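Local coordinates for protein glycosyl hydrolase family 10 (Prevotella bryantii, PDB 4MGQ) that forms a calcium-binding carbohydrate-binding module of a larger family 10 enzyme that probably cleaves the beta-1,4-xylosidic linkages of xylan, at residues Val65-Asp70 / Pro76-Lys81; Phe104-Gly107 / Asp112-Met115; Glu136-Trp141 / Tyr149-Val154. All coordinates share one frame; numbering follows the deposited sequence.

Contact 1. Residues Val65-Asp70 / Pro76-Lys81; sequences VWPQGD and PTPSFK
Val65 meets Ser79 at the end of the beta hairpin formed by strands 61-69 and 80-82, at the edge of one sheet of the beta-sandwich. The polar part of the contact centres on one serine hydroxyl. The backbone N of Val65 donates to OG of Ser79 over 2.9 Å, and at 175° the bond is almost straight. Residues 76-79 have left the regular strand path, so a short side chain takes the acceptor's place that a carbonyl would hold in a ladder. Small and able both to give and to accept, serine suits this position. Its OG lies beside its own backbone N (chi1 -66°), turned to the amide of Val65.

The apolar part, made by Val65, Pro67, Pro78 and Phe80, faces the sandwich interior. The side chains of Val65 and Pro78 cross at about a right angle, with Val65 CG1 3.8 Å from Pro78 CG, while Val65 CG2 lies 3.8 Å from CE1 of Phe80. Pro67 and Pro78 reach toward each other tip to tip. Proline has no N-H to offer, and is tolerated here because the hairpin no longer pairs in a regular ladder. Phe80 continues inward onto Leu51, Leu53 and Val55 of strand 48-57 in the facing sheet.

Thr77, at the margin, serves both groups: its CG2 methyl packs on Pro67 CD, and its OG1 shares a 2.8 Å hydrogen bond with OG of Ser79.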
loop_
_atom_site.group_PDB
_atom_site.type_symbol
_atom_site.label_atom_id
_atom_site.label_comp_id
_atom_site.label_asym_id
_atom_site.label_seq_id
_atom_site.Cartn_x
_atom_site.Cartn_y
_atom_site.Cartn_z
ATOM N N VAL A 65 7.291 -2.621 5.573
ATOM C CA VAL A 65 7.227 -3.121 4.198
ATOM C C VAL A 65 8.546 -3.783 3.821
ATOM O O VAL A 65 9.592 -3.141 3.858
ATOM C CB VAL A 65 6.928 -1.997 3.178
ATOM C CG1 VAL A 65 6.819 -2.582 1.778
ATOM C CG2 VAL A 65 5.630 -1.249 3.533
ATOM N N TRP A 66 8.506 -5.069 3.478
ATOM C CA TRP A 66 9.701 -5.777 3.015
ATOM C C TRP A 66 9.565 -6.115 1.537
ATOM O O TRP A 66 8.697 -6.909 1.171
ATOM C CB TRP A 66 9.934 -7.083 3.789
ATOM C CG TRP A 66 10.158 -6.940 5.262
ATOM C CD1 TRP A 66 10.719 -5.879 5.923
ATOM C CD2 TRP A 66 9.825 -7.907 6.258
ATOM N NE1 TRP A 66 10.744 -6.135 7.282
ATOM C CE2 TRP A 66 10.199 -7.373 7.507
ATOM C CE3 TRP A 66 9.237 -9.177 6.212
ATOM C CZ2 TRP A 66 10.012 -8.070 8.703
ATOM C CZ3 TRP A 66 9.054 -9.868 7.395
ATOM C CH2 TRP A 66 9.431 -9.307 8.628
ATOM N N PRO A 67 10.422 -5.527 0.692
ATOM C CA PRO A 67 10.481 -5.961 -0.712
ATOM C C PRO A 67 10.989 -7.398 -0.800
ATOM O O PRO A 67 11.808 -7.797 0.021
ATOM C CB PRO A 67 11.481 -4.994 -1.345
ATOM C CG PRO A 67 11.477 -3.780 -0.425
ATOM C CD PRO A 67 11.326 -4.397 0.954
ATOM N N GLN A 68 10.533 -8.152 -1.790
ATOM C CA GLN A 68 10.865 -9.569 -1.852
ATOM C C GLN A 68 11.157 -10.028 -3.271
ATOM O O GLN A 68 10.385 -9.759 -4.184
ATOM C CB GLN A 68 9.716 -10.396 -1.274
ATOM C CG GLN A 68 9.919 -11.900 -1.406
ATOM C CD GLN A 68 10.774 -12.468 -0.285
ATOM O OE1 GLN A 68 10.551 -12.163 0.898
ATOM N NE2 GLN A 68 11.747 -13.318 -0.645
ATOM N N GLY A 69 12.270 -10.736 -3.433
ATOM C CA GLY A 69 12.564 -11.471 -4.653
ATOM C C GLY A 69 12.966 -12.880 -4.257
ATOM O O GLY A 69 12.313 -13.505 -3.422
ATOM N N ASP A 70 14.058 -13.378 -4.819
ATOM C CA ASP A 70 14.576 -14.660 -4.355
ATOM C C ASP A 70 15.057 -14.543 -2.912
ATOM O O ASP A 70 15.023 -15.514 -2.171
ATOM C CB ASP A 70 15.684 -15.157 -5.271
ATOM C CG ASP A 70 15.135 -15.752 -6.563
ATOM O OD1 ASP A 70 14.066 -16.414 -6.511
ATOM O OD2 ASP A 70 15.770 -15.558 -7.621
ATOM N N PRO A 76 17.575 -1.583 3.032
ATOM C CA PRO A 76 16.623 -0.514 3.335
ATOM C C PRO A 76 15.264 -0.823 2.729
ATOM O O PRO A 76 15.185 -1.569 1.756
ATOM C CB PRO A 76 17.244 0.711 2.665
ATOM C CG PRO A 76 17.928 0.134 1.460
ATOM C CD PRO A 76 18.438 -1.233 1.888
ATOM N N THR A 77 14.211 -0.248 3.292
ATOM C CA THR A 77 12.863 -0.520 2.840
ATOM C C THR A 77 12.059 0.767 2.767
ATOM O O THR A 77 12.489 1.794 3.295
ATOM C CB THR A 77 12.136 -1.480 3.791
ATOM O OG1 THR A 77 11.935 -0.818 5.042
ATOM C CG2 THR A 77 12.915 -2.778 4.000
ATOM N N PRO A 78 10.876 0.713 2.129
ATOM C CA PRO A 78 9.982 1.869 2.179
ATOM C C PRO A 78 9.032 1.827 3.376
ATOM O O PRO A 78 7.924 2.345 3.288
ATOM C CB PRO A 78 9.207 1.760 0.870
ATOM C CG PRO A 78 9.115 0.265 0.626
ATOM C CD PRO A 78 10.414 -0.311 1.169
ATOM N N SER A 79 9.464 1.217 4.477
ATOM C CA SER A 79 8.633 1.166 5.679
ATOM C C SER A 79 8.291 2.589 6.108
ATOM O O SER A 79 9.087 3.517 5.911
ATOM C CB SER A 79 9.349 0.426 6.802
ATOM O OG SER A 79 9.527 -0.935 6.460
ATOM N N PHE A 80 7.110 2.767 6.684
ATOM C CA PHE A 80 6.650 4.114 6.988
ATOM C C PHE A 80 5.859 4.134 8.281
ATOM O O PHE A 80 5.760 3.123 8.984
ATOM C CB PHE A 80 5.808 4.668 5.828
ATOM C CG PHE A 80 4.634 3.804 5.448
ATOM C CD1 PHE A 80 4.787 2.746 4.563
ATOM C CD2 PHE A 80 3.369 4.062 5.959
ATOM C CE1 PHE A 80 3.714 1.954 4.209
ATOM C CE2 PHE A 80 2.279 3.276 5.603
ATOM C CZ PHE A 80 2.457 2.218 4.718
ATOM N N LYS A 81 5.302 5.297 8.599
ATOM C CA LYS A 81 4.536 5.448 9.828
ATOM C C LYS A 81 3.124 5.919 9.519
ATOM O O LYS A 81 2.881 6.569 8.503
ATOM C CB LYS A 81 5.232 6.428 10.780
ATOM C CG LYS A 81 6.615 5.969 11.236
ATOM C CD LYS A 81 7.220 6.948 12.223
ATOM C CE LYS A 81 8.590 6.481 12.697
ATOM N NZ LYS A 81 8.483 5.385 13.702
#

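Contact 2. Residues Phe104-Gly107 / Asp112-Met115; sequences FELG and DIWM
Phe104 overlaps the side chain of Met115 as the two pass alongside in opposite directions, with the sulfur set obliquely off the CE2 corner of the ring. SD of Met115 lies 3.9 Å from CE2 of Phe104 and 4.8 Å from the ring centroid, in a direction 53° off the ring normal. This is a Met-aromatic contact of oblique geometry, with the sulfur neither squarely above the ring nor in its plane. The methionine chain runs extended through chi2 (-174°) and then bends at chi3 (-74°), which folds the terminal methyl back, so that SD comes a little nearer to CE2 than CE does. A long, flexible and polarisable side chain suits this place, since it reaches from its own strand to meet the phenylalanine in the layer between the sheets and can adjust its end to a flat partner.

The backbones themselves are well separated: the nearest CA atoms, those of Leu106 and Ile113, are 9.4 Å apart, and no hydrogen bond crosses between them. Such spacing is that of the two facing sheets of a beta-sandwich, the jelly-roll type of fold found in carbohydrate-binding modules of this family. Strand 99-105 belongs to one sheet and strand 111-121 to the other, and their inward side chains pack in the space between. Leu35 of strand 34-37 touches Phe104, Leu106 and Met115 alike, while Leu53 and Val55 of strand 48-57 pack on Met115 from its own sheet.

Farther along, the second pair meets more loosely. Leu106 and Ile113 both point inward, and their branched aliphatic ends fill the layer without any polar group to be satisfied. The methyl CD2 of Leu106 approaches CD1 of Ile113 at 4.5 Å.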
loop_
_atom_site.group_PDB
_atom_site.type_symbol
_atom_site.label_atom_id
_atom_site.label_comp_id
_atom_site.label_asym_id
_atom_site.label_seq_id
_atom_site.Cartn_x
_atom_site.Cartn_y
_atom_site.Cartn_z
ATOM N N PHE A 104 3.592 -6.075 2.859
ATOM C CA PHE A 104 3.181 -5.246 3.989
ATOM C C PHE A 104 3.000 -6.162 5.197
ATOM O O PHE A 104 2.129 -7.028 5.204
ATOM C CB PHE A 104 1.885 -4.471 3.683
ATOM C CG PHE A 104 2.052 -3.353 2.679
ATOM C CD1 PHE A 104 2.310 -3.628 1.339
ATOM C CD2 PHE A 104 1.910 -2.024 3.069
ATOM C CE1 PHE A 104 2.451 -2.600 0.408
ATOM C CE2 PHE A 104 2.036 -0.978 2.137
ATOM C CZ PHE A 104 2.311 -1.268 0.809
ATOM N N GLU A 105 3.837 -5.973 6.210
ATOM C CA GLU A 105 3.817 -6.817 7.407
ATOM C C GLU A 105 2.904 -6.214 8.457
ATOM O O GLU A 105 3.279 -5.254 9.133
ATOM C CB GLU A 105 5.228 -6.970 7.955
ATOM C CG GLU A 105 6.196 -7.554 6.941
ATOM C CD GLU A 105 5.786 -8.946 6.522
ATOM O OE1 GLU A 105 5.658 -9.821 7.411
ATOM O OE2 GLU A 105 5.563 -9.171 5.313
ATOM N N LEU A 106 1.703 -6.764 8.587
ATOM C CA LEU A 106 0.683 -6.165 9.430
ATOM C C LEU A 106 0.420 -6.965 10.699
ATOM O O LEU A 106 -0.496 -6.641 11.446
ATOM C CB LEU A 106 -0.630 -6.024 8.658
ATOM C CG LEU A 106 -0.588 -5.310 7.303
ATOM C CD1 LEU A 106 -1.965 -5.338 6.649
ATOM C CD2 LEU A 106 -0.111 -3.883 7.468
ATOM N N GLY A 107 1.215 -8.003 10.934
ATOM C CA GLY A 107 0.885 -8.976 11.958
ATOM C C GLY A 107 0.824 -8.455 13.378
ATOM O O GLY A 107 -0.011 -8.906 14.163
ATOM N N ASP A 112 -7.652 -1.067 12.617
ATOM C CA ASP A 112 -8.020 -0.803 11.228
ATOM C C ASP A 112 -6.915 -0.069 10.492
ATOM O O ASP A 112 -6.198 0.736 11.078
ATOM C CB ASP A 112 -9.300 0.043 11.170
ATOM C CG ASP A 112 -10.542 -0.733 11.567
ATOM O OD1 ASP A 112 -10.658 -1.911 11.211
ATOM O OD2 ASP A 112 -11.408 -0.150 12.246
ATOM N N ILE A 113 -6.788 -0.323 9.195
ATOM C CA ILE A 113 -5.877 0.462 8.371
ATOM C C ILE A 113 -6.582 0.806 7.061
ATOM O O ILE A 113 -7.319 -0.015 6.510
ATOM C CB ILE A 113 -4.535 -0.289 8.100
ATOM C CG1 ILE A 113 -3.598 0.565 7.244
ATOM C CG2 ILE A 113 -4.791 -1.660 7.485
ATOM C CD1 ILE A 113 -2.157 0.060 7.200
ATOM N N TRP A 114 -6.398 2.045 6.620
ATOM C CA TRP A 114 -6.866 2.524 5.322
ATOM C C TRP A 114 -5.676 3.058 4.528
ATOM O O TRP A 114 -4.789 3.701 5.089
ATOM C CB TRP A 114 -7.907 3.644 5.466
ATOM C CG TRP A 114 -9.161 3.330 6.238
ATOM C CD1 TRP A 114 -10.378 2.997 5.722
ATOM C CD2 TRP A 114 -9.329 3.372 7.667
ATOM N NE1 TRP A 114 -11.296 2.825 6.737
ATOM C CE2 TRP A 114 -10.674 3.044 7.937
ATOM C CE3 TRP A 114 -8.471 3.654 8.739
ATOM C CZ2 TRP A 114 -11.182 2.979 9.235
ATOM C CZ3 TRP A 114 -8.981 3.595 10.031
ATOM C CH2 TRP A 114 -10.324 3.259 10.265
ATOM N N MET A 115 -5.646 2.794 3.225
ATOM C CA MET A 115 -4.579 3.313 2.370
ATOM C C MET A 115 -5.163 3.779 1.047
ATOM O O MET A 115 -6.172 3.248 0.590
ATOM C CB MET A 115 -3.490 2.257 2.121
ATOM C CG MET A 115 -2.586 2.037 3.322
ATOM S SD MET A 115 -1.211 0.921 2.973
ATOM C CE MET A 115 -2.096 -0.622 2.934
#

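Contact 3. Residues Glu136-Trp141 / Tyr149-Val154; sequences ENADGW and YEIKTV
Ala138 is set against Ile151 and Thr153 of strand 151-155, an outer strand of this beta-sandwich, in the sheet where it lies beside strand 17-24. Ala138 CB is 3.8 Å from CG2 of Ile151 and 3.9 Å from CG2 of Thr153, so the lone methyl touches two alternate side chains on the strand face turned to the loop. A small residue suits this place, where the loop backbone comes close to the strand. Thr153 uses its methyl rather than its hydroxyl: CG2 of Thr153 presses on the peptide after Asn137, 3.5 Å from C of Asn137. Ile151 reaches farther, and its CD1 comes to 3.6 Å from the backbone O of Trp141. No hydrogen bond crosses the contact.

What shapes the loop is a pair of turns. Asn137 makes an Asx turn, its OD1 accepting from the backbone N of Asp139, which sits well out of the plane of the amide carbonyl. A type II beta turn from Ala138 to Trp141 follows, with Gly140 third, where a CB would be jammed against the carbonyl O of Asp139. Asn131 holds the loop at three points, giving its ND2 to the carbonyls of Asn137 and Asp139 and accepting at its backbone O from Trp141 NE1. Phe134 packs on Thr153 and Trp141, and the neighbouring Glu135 ligates the calcium ion. The turn closes with the backbone N of Trp141 bonded to O of Ala138 at 3.1 Å.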
loop_
_atom_site.group_PDB
_atom_site.type_symbol
_atom_site.label_atom_id
_atom_site.label_comp_id
_atom_site.label_asym_id
_atom_site.label_seq_id
_atom_site.Cartn_x
_atom_site.Cartn_y
_atom_site.Cartn_z
ATOM N N GLU A 136 -12.337 1.433 -8.135
ATOM C CA GLU A 136 -13.155 0.343 -8.667
ATOM C C GLU A 136 -13.101 -0.906 -7.793
ATOM O O GLU A 136 -14.125 -1.520 -7.513
ATOM C CB GLU A 136 -12.733 -0.012 -10.095
ATOM C CG GLU A 136 -12.979 1.100 -11.105
ATOM C CD GLU A 136 -12.458 0.760 -12.495
ATOM O OE1 GLU A 136 -11.290 0.317 -12.617
ATOM O OE2 GLU A 136 -13.223 0.936 -13.469
ATOM N N ASN A 137 -11.897 -1.281 -7.370
ATOM C CA ASN A 137 -11.713 -2.493 -6.587
ATOM C C ASN A 137 -10.293 -2.553 -6.049
ATOM O O ASN A 137 -9.522 -1.606 -6.225
ATOM C CB ASN A 137 -12.024 -3.731 -7.432
ATOM C CG ASN A 137 -11.211 -3.782 -8.714
ATOM O OD1 ASN A 137 -10.000 -3.574 -8.710
ATOM N ND2 ASN A 137 -11.885 -4.050 -9.829
ATOM N N ALA A 138 -9.948 -3.662 -5.403
ATOM C CA ALA A 138 -8.588 -3.845 -4.908
ATOM C C ALA A 138 -7.827 -4.922 -5.685
ATOM O O ALA A 138 -6.962 -5.604 -5.131
ATOM C CB ALA A 138 -8.611 -4.182 -3.424
ATOM N N ASP A 139 -8.133 -5.065 -6.974
ATOM C CA ASP A 139 -7.409 -6.011 -7.817
ATOM C C ASP A 139 -5.910 -5.754 -7.780
ATOM O O ASP A 139 -5.467 -4.613 -7.891
ATOM C CB ASP A 139 -7.888 -5.938 -9.268
ATOM C CG ASP A 139 -9.274 -6.507 -9.462
ATOM O OD1 ASP A 139 -9.890 -6.974 -8.478
ATOM O OD2 ASP A 139 -9.746 -6.491 -10.618
ATOM N N GLY A 140 -5.132 -6.821 -7.631
ATOM C CA GLY A 140 -3.688 -6.702 -7.607
ATOM C C GLY A 140 -3.141 -6.751 -6.193
ATOM O O GLY A 140 -1.943 -6.914 -5.983
ATOM N N TRP A 141 -4.030 -6.594 -5.224
ATOM C CA TRP A 141 -3.641 -6.648 -3.822
ATOM C C TRP A 141 -4.063 -7.995 -3.264
ATOM O O TRP A 141 -5.240 -8.348 -3.310
ATOM C CB TRP A 141 -4.271 -5.479 -3.050
ATOM C CG TRP A 141 -3.715 -4.149 -3.492
ATOM C CD1 TRP A 141 -4.061 -3.433 -4.617
ATOM C CD2 TRP A 141 -2.688 -3.395 -2.839
ATOM N NE1 TRP A 141 -3.313 -2.284 -4.688
ATOM C CE2 TRP A 141 -2.464 -2.232 -3.610
ATOM C CE3 TRP A 141 -1.935 -3.590 -1.680
ATOM C CZ2 TRP A 141 -1.522 -1.268 -3.253
ATOM C CZ3 TRP A 141 -1.002 -2.633 -1.325
ATOM C CH2 TRP A 141 -0.807 -1.479 -2.107
ATOM N N TYR A 149 -8.471 -12.439 6.958
ATOM C CA TYR A 149 -8.978 -11.076 6.984
ATOM C C TYR A 149 -9.490 -10.758 5.584
ATOM O O TYR A 149 -9.225 -11.516 4.652
ATOM C CB TYR A 149 -7.898 -10.090 7.432
ATOM C CG TYR A 149 -6.782 -9.805 6.439
ATOM C CD1 TYR A 149 -6.916 -8.788 5.495
ATOM C CD2 TYR A 149 -5.589 -10.516 6.466
ATOM C CE1 TYR A 149 -5.903 -8.497 4.594
ATOM C CE2 TYR A 149 -4.553 -10.229 5.559
ATOM C CZ TYR A 149 -4.733 -9.210 4.625
ATOM O OH TYR A 149 -3.741 -8.892 3.729
ATOM N N GLU A 150 -10.220 -9.657 5.439
ATOM C CA GLU A 150 -10.753 -9.268 4.138
ATOM C C GLU A 150 -10.078 -8.021 3.589
ATOM O O GLU A 150 -9.933 -7.035 4.296
ATOM C CB GLU A 150 -12.248 -8.992 4.224
ATOM C CG GLU A 150 -13.061 -10.014 4.977
ATOM C CD GLU A 150 -14.461 -9.496 5.240
ATOM O OE1 GLU A 150 -14.903 -9.527 6.412
ATOM O OE2 GLU A 150 -15.107 -9.038 4.270
ATOM N N ILE A 151 -9.685 -8.075 2.322
ATOM C CA ILE A 151 -9.236 -6.894 1.600
ATOM C C ILE A 151 -10.456 -6.253 0.951
ATOM O O ILE A 151 -11.104 -6.874 0.109
ATOM C CB ILE A 151 -8.198 -7.246 0.532
ATOM C CG1 ILE A 151 -7.008 -7.968 1.168
ATOM C CG2 ILE A 151 -7.756 -5.998 -0.226
ATOM C CD1 ILE A 151 -6.032 -8.551 0.160
ATOM N N LYS A 152 -10.779 -5.030 1.363
ATOM C CA LYS A 152 -11.968 -4.333 0.866
ATOM C C LYS A 152 -11.593 -2.982 0.282
ATOM O O LYS A 152 -10.505 -2.483 0.533
ATOM C CB LYS A 152 -12.992 -4.116 1.984
ATOM C CG LYS A 152 -13.514 -5.387 2.644
ATOM C CD LYS A 152 -14.595 -5.061 3.668
ATOM C CE LYS A 152 -15.792 -4.363 3.024
ATOM N NZ LYS A 152 -16.464 -5.205 1.978
ATOM N N THR A 153 -12.502 -2.397 -0.496
ATOM C CA THR A 153 -12.422 -0.968 -0.774
ATOM C C THR A 153 -13.672 -0.331 -0.193
ATOM O O THR A 153 -14.762 -0.911 -0.262
ATOM C CB THR A 153 -12.302 -0.631 -2.284
ATOM O OG1 THR A 153 -13.421 -1.174 -3.005
ATOM C CG2 THR A 153 -10.994 -1.172 -2.866
ATOM N N VAL A 154 -13.515 0.840 0.411
ATOM C CA VAL A 154 -14.625 1.502 1.081
ATOM C C VAL A 154 -14.553 2.992 0.842
ATOM O O VAL A 154 -13.510 3.514 0.445
ATOM C CB VAL A 154 -14.626 1.267 2.608
ATOM C CG1 VAL A 154 -14.674 -0.220 2.935
ATOM C CG2 VAL A 154 -13.413 1.927 3.247
#

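Contact 2 lies fully buried between the two sheets, whereas contact 1 is partly buried at a hairpin end and contact 3 lies at the surface near the calcium site. Contacts 1 and 2 share the sheet in which strands 61-69 and 99-105 are neighbours, and they touch where CG2 of Val65 comes 3.8 Å from CD2 of Phe104. Contact 3 joins the same core from the other side, through Trp141 packed on Phe104. Contacts 1 and 3 are not in touch and lie on opposite sides of the chain's centre. Chemistry follows place: a serine hydroxyl takes a backbone N-H of the neighbouring strand in contact 1, contact 2 is purely apolar and sulfur-aromatic, and contact 3 sets methyls against a loop backbone.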